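RILP-like protein 2 (Mus musculus, PDB 4KP3) takes part in cell shape and neuronal morphogenesis, promoting the formation and upkeep of dendritic spines, and in protein transport, including transport away from primary cilia. Local coordinates at residues Asp90-Lys93 / Gln94-Glu97. Residues are numbered along the deposited sequence; the frame is centred on the assembly and turned at random.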
ATOM      1  N   ASP E  90      15.373 -24.995  25.573  1.00 47.72           N
ATOM      2  CA  ASP E  90      15.647 -26.420  25.385  1.00 47.19           C
ATOM      3  C   ASP E  90      16.890 -26.839  26.166  1.00 46.90           C
ATOM      4  O   ASP E  90      16.878 -27.848  26.875  1.00 42.75           O
ATOM      5  CB  ASP E  90      15.821 -26.767  23.903  1.00 34.02           C
ATOM      6  CG  ASP E  90      14.555 -26.551  23.094  1.00 43.82           C
ATOM      7  OD1 ASP E  90      13.471 -26.418  23.702  1.00 47.09           O
ATOM      8  OD2 ASP E  90      14.647 -26.514  21.846  1.00 37.74           O
ATOM      9  N   ASN E  91      17.955 -26.053  26.037  1.00 47.98           N
ATOM     10  CA  ASN E  91      19.196 -26.331  26.750  1.00 47.52           C
ATOM     11  C   ASN E  91      19.018 -26.297  28.269  1.00 49.00           C
ATOM     12  O   ASN E  91      19.548 -27.149  28.983  1.00 54.25           O
ATOM     13  CB  ASN E  91      20.306 -25.370  26.311  1.00 40.05           C
ATOM     14  CG  ASN E  91      20.830 -25.676  24.913  1.00 44.21           C
ATOM     15  OD1 ASN E  91      20.963 -26.840  24.526  1.00 44.08           O
ATOM     16  ND2 ASN E  91      21.133 -24.629  24.152  1.00 36.98           N
ATOM     17  N   LEU E  92      18.260 -25.318  28.753  1.00 44.06           N
ATOM     18  CA  LEU E  92      17.992 -25.197  30.182  1.00 41.27           C
ATOM     19  C   LEU E  92      17.197 -26.386  30.715  1.00 42.20           C
ATOM     20  O   LEU E  92      17.447 -26.858  31.824  1.00 41.65           O
ATOM     21  CB  LEU E  92      17.268 -23.886  30.486  1.00 37.82           C
ATOM     22  CG  LEU E  92      18.181 -22.666  30.609  1.00 36.78           C
ATOM     23  CD1 LEU E  92      17.384 -21.367  30.572  1.00 32.87           C
ATOM     24  CD2 LEU E  92      19.006 -22.761  31.886  1.00 33.08           C
ATOM     25  N   LYS E  93      16.249 -26.876  29.922  1.00 44.37           N
ATOM     26  CA  LYS E  93      15.467 -28.044  30.320  1.00 55.10           C
ATOM     27  C   LYS E  93      16.327 -29.303  30.423  1.00 52.42           C
ATOM     28  O   LYS E  93      16.089 -30.159  31.276  1.00 57.92           O
ATOM     29  CB  LYS E  93      14.274 -28.267  29.381  1.00 63.77           C
ATOM     30  CG  LYS E  93      12.960 -27.739  29.950  1.00 71.09           C
ATOM     31  CD  LYS E  93      11.772 -28.006  29.038  1.00 76.41           C
ATOM     32  CE  LYS E  93      10.473 -27.576  29.714  1.00 85.37           C
ATOM     33  NZ  LYS E  93       9.299 -27.607  28.796  1.00 90.22           N
ATOM     34  N   GLN E  94      17.337 -29.412  29.567  1.00 46.69           N
ATOM     35  CA  GLN E  94      18.256 -30.541  29.652  1.00 54.01           C
ATOM     36  C   GLN E  94      19.132 -30.439  30.898  1.00 49.67           C
ATOM     37  O   GLN E  94      19.378 -31.436  31.581  1.00 47.89           O
ATOM     38  CB  GLN E  94      19.114 -30.643  28.390  1.00 59.12           C
ATOM     39  CG  GLN E  94      18.293 -30.746  27.120  1.00 70.68           C
ATOM     40  CD  GLN E  94      19.066 -31.331  25.959  1.00 84.10           C
ATOM     41  OE1 GLN E  94      20.230 -30.995  25.736  1.00 90.61           O
ATOM     42  NE2 GLN E  94      18.422 -32.222  25.213  1.00 86.37           N
ATOM     43  N   GLU E  95      19.591 -29.228  31.199  1.00 44.54           N
ATOM     44  CA  GLU E  95      20.402 -29.004  32.391  1.00 48.72           C
ATOM     45  C   GLU E  95      19.613 -29.298  33.674  1.00 41.49           C
ATOM     46  O   GLU E  95      20.106 -29.989  34.563  1.00 44.19           O
ATOM     47  CB  GLU E  95      20.966 -27.578  32.401  1.00 51.59           C
ATOM     48  CG  GLU E  95      21.797 -27.243  33.631  1.00 55.94           C
ATOM     49  CD  GLU E  95      22.429 -25.865  33.551  1.00 62.12           C
ATOM     50  OE1 GLU E  95      23.233 -25.522  34.446  1.00 65.99           O
ATOM     51  OE2 GLU E  95      22.124 -25.125  32.593  1.00 63.34           O
ATOM     52  N   VAL E  96      18.387 -28.783  33.756  1.00 39.52           N
ATOM     53  CA  VAL E  96      17.522 -29.013  34.916  1.00 45.51           C
ATOM     54  C   VAL E  96      17.250 -30.501  35.154  1.00 50.52           C
ATOM     55  O   VAL E  96      17.250 -30.969  36.296  1.00 50.97           O
ATOM     56  CB  VAL E  96      16.176 -28.255  34.786  1.00 44.68           C
ATOM     57  CG1 VAL E  96      15.173 -28.747  35.821  1.00 43.35           C
ATOM     58  CG2 VAL E  96      16.392 -26.758  34.922  1.00 48.92           C
ATOM     59  N   GLU E  97      17.024 -31.241  34.074  1.00 52.52           N
ATOM     60  CA  GLU E  97      16.778 -32.677  34.167  1.00 59.43           C
ATOM     61  C   GLU E  97      17.960 -33.412  34.798  1.00 55.91           C
ATOM     62  O   GLU E  97      17.779 -34.285  35.650  1.00 63.08           O
ATOM     63  CB  GLU E  97      16.463 -33.253  32.785  1.00 70.89           C
ATOM     64  CG  GLU E  97      16.496 -34.769  32.717  1.00 78.87           C
ATOM     65  CD  GLU E  97      16.185 -35.288  31.330  1.00 84.32           C
ATOM     66  OE1 GLU E  97      15.592 -34.528  30.533  1.00 87.69           O
ATOM     67  OE2 GLU E  97      16.533 -36.451  31.035  1.00 82.62           O
TER
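Leu92 and Glu95 meet flank to flank: in Leu92 CG lies anti to its own carbonyl carbon (chi1 -82°), whereas in Glu95 CG is anti to the backbone N (chi1 178°) and the chain then runs on extended. Together with the three-residue spacing along the helix, these torsions set the two side chains alongside each other, pointing the same way, and the methyl CD2 of Leu92 comes within 4.0 Å of OE2 of Glu95. The contact is a loose one, apolar against carboxylate, and the polar end of Glu95 has its stronger partner elsewhere, its OE1 forming a salt bridge with Arg100 of the second subunit. Gln94 illustrates a different use of the helix surface. With CG beside its backbone N, that methylene rests against the main chain one turn back, 3.2 Å from Asp90 O. Val96 does likewise with one branch, CG2 lying 3.3 Å from Leu92 O, the carbonyl that also accepts its amide. Beneath these side chains runs the regular i to i+4 ladder of an alpha helix, in which the amides of Gln94, Glu95, Val96 and Glu97 bond to the carbonyls of Asp90, Asn91, Leu92 and Lys93. The bond from Val96 N to Leu92 O is the shortest and straightest, 2.9 Å with an N-H...O angle of 168°. All eight residues lie near the C-terminal end of helix 55-100, in the RILP homology 1 domain, with the centre of the contact about 30 Å from the centre of the chain. Here the second subunit supplies the neighbouring surface: Leu92 packs on its Arg89, Lys93 on its Leu92, and Val96 and Glu95 each on the other's counterpart, an arrangement consistent with a dimeric coiled coil.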